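Local structure of glycosaminoglycan xylosylkinase (Hydra vulgaris, 5XOM) at residues Trp218-Leu223 with His280-Glu285. The protein probably phosphorylates xylose in the glycosaminoglycan linkage region, as a secretory-pathway kinase of the Fam20 family. Sequence-based numbering, arbitrary orientation.
Sequences WPVLKL and HYEYIE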
ATOM      1  N   TRP A 218     -20.324  -5.758   3.621  1.00 45.49           N
ATOM      2  CA  TRP A 218     -20.567  -4.983   2.406  1.00 37.22           C
ATOM      3  C   TRP A 218     -21.648  -5.652   1.567  1.00 38.11           C
ATOM      4  O   TRP A 218     -21.354  -6.276   0.537  1.00 40.49           O
ATOM      5  CB  TRP A 218     -19.281  -4.824   1.601  1.00 33.10           C
ATOM      6  CG  TRP A 218     -18.258  -4.042   2.333  1.00 33.18           C
ATOM      7  CD1 TRP A 218     -17.185  -4.528   3.023  1.00 30.65           C
ATOM      8  CD2 TRP A 218     -18.222  -2.618   2.479  1.00 34.63           C
ATOM      9  NE1 TRP A 218     -16.470  -3.488   3.577  1.00 36.16           N
ATOM     10  CE2 TRP A 218     -17.088  -2.306   3.257  1.00 35.51           C
ATOM     11  CE3 TRP A 218     -19.031  -1.575   2.014  1.00 32.90           C
ATOM     12  CZ2 TRP A 218     -16.746  -0.996   3.582  1.00 29.61           C
ATOM     13  CZ3 TRP A 218     -18.691  -0.275   2.340  1.00 33.41           C
ATOM     14  CH2 TRP A 218     -17.559   0.004   3.117  1.00 26.75           C
ATOM     15  N   PRO A 219     -22.907  -5.550   1.981  1.00 39.97           N
ATOM     16  CA  PRO A 219     -23.990  -6.111   1.171  1.00 42.50           C
ATOM     17  C   PRO A 219     -24.152  -5.352  -0.139  1.00 44.74           C
ATOM     18  O   PRO A 219     -23.857  -4.158  -0.240  1.00 43.65           O
ATOM     19  CB  PRO A 219     -25.224  -5.952   2.067  1.00 39.17           C
ATOM     20  CG  PRO A 219     -24.889  -4.804   2.950  1.00 38.97           C
ATOM     21  CD  PRO A 219     -23.411  -4.890   3.198  1.00 42.16           C
ATOM     22  N   VAL A 220     -24.624  -6.069  -1.151  1.00 40.99           N
ATOM     23  CA  VAL A 220     -24.747  -5.549  -2.506  1.00 45.34           C
ATOM     24  C   VAL A 220     -26.225  -5.416  -2.845  1.00 44.02           C
ATOM     25  O   VAL A 220     -27.006  -6.347  -2.616  1.00 49.97           O
ATOM     26  CB  VAL A 220     -24.022  -6.462  -3.510  1.00 48.39           C
ATOM     27  CG1 VAL A 220     -24.387  -6.089  -4.919  1.00 52.42           C
ATOM     28  CG2 VAL A 220     -22.518  -6.361  -3.313  1.00 41.07           C
ATOM     29  N   LEU A 221     -26.608  -4.259  -3.379  1.00 44.04           N
ATOM     30  CA  LEU A 221     -27.967  -4.010  -3.841  1.00 46.82           C
ATOM     31  C   LEU A 221     -27.980  -3.889  -5.360  1.00 44.47           C
ATOM     32  O   LEU A 221     -27.036  -3.366  -5.959  1.00 44.82           O
ATOM     33  CB  LEU A 221     -28.547  -2.744  -3.204  1.00 50.49           C
ATOM     34  CG  LEU A 221     -28.818  -2.835  -1.700  1.00 50.17           C
ATOM     35  CD1 LEU A 221     -29.212  -1.480  -1.145  1.00 52.17           C
ATOM     36  CD2 LEU A 221     -29.906  -3.874  -1.416  1.00 42.58           C
ATOM     37  N   LYS A 222     -29.053  -4.376  -5.976  1.00 41.73           N
ATOM     38  CA  LYS A 222     -29.171  -4.448  -7.424  1.00 39.80           C
ATOM     39  C   LYS A 222     -30.367  -3.635  -7.902  1.00 44.28           C
ATOM     40  O   LYS A 222     -31.454  -3.716  -7.324  1.00 53.55           O
ATOM     41  CB  LYS A 222     -29.310  -5.902  -7.874  1.00 36.68           C
ATOM     42  CG  LYS A 222     -29.432  -6.091  -9.372  1.00 43.54           C
ATOM     43  CD  LYS A 222     -29.998  -7.464  -9.692  1.00 49.62           C
ATOM     44  CE  LYS A 222     -29.142  -8.565  -9.085  1.00 53.58           C
ATOM     45  NZ  LYS A 222     -27.963  -8.898  -9.930  1.00 58.61           N
ATOM     46  N   LEU A 223     -30.162  -2.863  -8.968  1.00 45.58           N
ATOM     47  CA  LEU A 223     -31.202  -2.097  -9.638  1.00 45.77           C
ATOM     48  C   LEU A 223     -31.090  -2.282 -11.142  1.00 49.04           C
ATOM     49  O   LEU A 223     -30.005  -2.573 -11.657  1.00 45.61           O
ATOM     50  CB  LEU A 223     -31.113  -0.599  -9.303  1.00 42.85           C
ATOM     51  CG  LEU A 223     -31.468  -0.180  -7.876  1.00 49.66           C
ATOM     52  CD1 LEU A 223     -31.224   1.313  -7.665  1.00 50.94           C
ATOM     53  CD2 LEU A 223     -32.920  -0.530  -7.584  1.00 43.38           C
ATOM     54  N   HIS A 280     -28.695  -5.227 -15.300  1.00 39.16           N
ATOM     55  CA  HIS A 280     -28.855  -4.783 -13.922  1.00 38.61           C
ATOM     56  C   HIS A 280     -27.479  -4.469 -13.357  1.00 37.23           C
ATOM     57  O   HIS A 280     -26.528  -5.223 -13.578  1.00 37.34           O
ATOM     58  CB  HIS A 280     -29.532  -5.850 -13.050  1.00 37.49           C
ATOM     59  CG  HIS A 280     -30.993  -6.018 -13.317  1.00 44.79           C
ATOM     60  ND1 HIS A 280     -31.480  -6.566 -14.483  1.00 45.74           N
ATOM     61  CD2 HIS A 280     -32.076  -5.713 -12.564  1.00 45.17           C
ATOM     62  CE1 HIS A 280     -32.799  -6.590 -14.439  1.00 43.79           C
ATOM     63  NE2 HIS A 280     -33.187  -6.077 -13.285  1.00 44.72           N
ATOM     64  N   TYR A 281     -27.364  -3.361 -12.635  1.00 37.72           N
ATOM     65  CA  TYR A 281     -26.109  -3.023 -11.984  1.00 33.31           C
ATOM     66  C   TYR A 281     -26.227  -3.245 -10.483  1.00 35.02           C
ATOM     67  O   TYR A 281     -27.325  -3.342  -9.927  1.00 38.82           O
ATOM     68  CB  TYR A 281     -25.683  -1.582 -12.300  1.00 31.75           C
ATOM     69  CG  TYR A 281     -26.561  -0.496 -11.710  1.00 37.84           C
ATOM     70  CD1 TYR A 281     -26.297   0.028 -10.450  1.00 34.51           C
ATOM     71  CD2 TYR A 281     -27.638   0.018 -12.420  1.00 39.31           C
ATOM     72  CE1 TYR A 281     -27.082   1.025  -9.908  1.00 37.25           C
ATOM     73  CE2 TYR A 281     -28.433   1.020 -11.887  1.00 43.38           C
ATOM     74  CZ  TYR A 281     -28.148   1.519 -10.629  1.00 43.98           C
ATOM     75  OH  TYR A 281     -28.929   2.514 -10.083  1.00 46.35           O
ATOM     76  N   GLU A 282     -25.073  -3.344  -9.832  1.00 36.76           N
ATOM     77  CA  GLU A 282     -24.994  -3.624  -8.408  1.00 34.85           C
ATOM     78  C   GLU A 282     -24.093  -2.594  -7.740  1.00 36.20           C
ATOM     79  O   GLU A 282     -23.135  -2.103  -8.344  1.00 32.84           O
ATOM     80  CB  GLU A 282     -24.471  -5.046  -8.161  1.00 33.31           C
ATOM     81  CG  GLU A 282     -25.451  -6.135  -8.586  1.00 38.40           C
ATOM     82  CD  GLU A 282     -24.837  -7.525  -8.600  1.00 50.81           C
ATOM     83  OE1 GLU A 282     -25.176  -8.336  -7.712  1.00 60.07           O
ATOM     84  OE2 GLU A 282     -24.018  -7.813  -9.502  1.00 55.82           O
ATOM     85  N   TYR A 283     -24.408  -2.272  -6.485  1.00 34.95           N
ATOM     86  CA  TYR A 283     -23.685  -1.221  -5.784  1.00 34.56           C
ATOM     87  C   TYR A 283     -23.592  -1.541  -4.299  1.00 34.03           C
ATOM     88  O   TYR A 283     -24.412  -2.285  -3.755  1.00 33.34           O
ATOM     89  CB  TYR A 283     -24.341   0.150  -6.004  1.00 32.83           C
ATOM     90  CG  TYR A 283     -25.747   0.308  -5.458  1.00 35.95           C
ATOM     91  CD1 TYR A 283     -26.855  -0.080  -6.206  1.00 41.17           C
ATOM     92  CD2 TYR A 283     -25.968   0.888  -4.216  1.00 37.18           C
ATOM     93  CE1 TYR A 283     -28.149   0.086  -5.714  1.00 44.49           C
ATOM     94  CE2 TYR A 283     -27.257   1.061  -3.716  1.00 40.22           C
ATOM     95  CZ  TYR A 283     -28.340   0.657  -4.468  1.00 42.01           C
ATOM     96  OH  TYR A 283     -29.613   0.827  -3.969  1.00 45.09           O
ATOM     97  N   ILE A 284     -22.558  -0.994  -3.658  1.00 30.19           N
ATOM     98  CA  ILE A 284     -22.409  -1.044  -2.212  1.00 36.37           C
ATOM     99  C   ILE A 284     -22.812   0.314  -1.656  1.00 40.36           C
ATOM    100  O   ILE A 284     -22.864   1.316  -2.374  1.00 38.83           O
ATOM    101  CB  ILE A 284     -20.969  -1.415  -1.776  1.00 27.74           C
ATOM    102  CG1 ILE A 284     -19.959  -0.415  -2.347  1.00 25.99           C
ATOM    103  CG2 ILE A 284     -20.633  -2.844  -2.198  1.00 24.06           C
ATOM    104  CD1 ILE A 284     -18.528  -0.619  -1.844  1.00 25.84           C
ATOM    105  N   GLU A 285     -23.108   0.356  -0.359  1.00 45.44           N
ATOM    106  CA  GLU A 285     -23.611   1.589   0.234  1.00 46.04           C
ATOM    107  C   GLU A 285     -23.446   1.535   1.747  1.00 41.24           C
ATOM    108  O   GLU A 285     -23.664   0.491   2.367  1.00 44.25           O
ATOM    109  CB  GLU A 285     -25.079   1.814  -0.150  1.00 49.26           C
ATOM    110  CG  GLU A 285     -25.659   3.140   0.325  1.00 54.71           C
ATOM    111  CD  GLU A 285     -27.038   3.395  -0.257  1.00 58.66           C
ATOM    112  OE1 GLU A 285     -27.957   2.622   0.059  1.00 55.43           O
ATOM    113  OE2 GLU A 285     -27.206   4.362  -1.029  1.00 64.55           O
TER
HETATM  114  O   HOH W   1     -22.786  -2.390   1.021  1.00 48.37           O
HETATM  115  O   HOH W   2     -25.839  -2.058  -0.891  1.00 49.05           O
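Leu221 and Leu223 pair antiparallel with Tyr283 and Tyr281, and each pair is closed by two backbone hydrogen bonds. Leu221 N reaches Tyr283 O at 3.0 Å in a nearly straight bond (171° at the hydrogen), whereas the bond from Tyr281 N to Leu223 O is more bent (143° at the hydrogen). Between these two pairs sits the non-hydrogen-bonded pair Lys222-Glu282, where the alpha carbons close to 4.4 Å and Lys222 CA and Glu282 CA make CA-H...O contacts with the carbonyls of Tyr281 and Leu221. Toward Trp218, a water donates to both Pro219 O and Tyr283 O, bridging the two chains.

On the face carrying the tyrosines, Leu221 CB lies over one face of the Tyr283 ring in a CH-pi contact, 4.0 Å from the centroid and displaced toward the rim. Leu223 runs side by side with Tyr281 and brings CD1 to 3.8 Å from Tyr283 CE1. Arg259, at the start of helix 259-273, adds a cation-pi contact to Tyr283 and, with Tyr254, hydrogen-bonds Tyr281 OH.

The three-stranded antiparallel sheet formed here belongs to the C-terminal part of the kinase-like fold: 280-286 is its middle strand, with 221-224 along one edge and 289-292 along the other.

Across the other face, Glu282 and Lys222 lie side by side, pointing the same way, and a long salt bridge of 3.6 Å links Lys222 NZ to Glu282 OE1. The lysine chain bends at chi3 and chi4, while its CG packs on His280 CB. Val220 CG1, anti to its backbone N (chi1 168°), presses against Glu282 CB at 3.4 Å. Its other methyl, CG2, touches Ile284 CG2, and Ile284 CD1 in turn meets Trp218 CE3 at 4.0 Å.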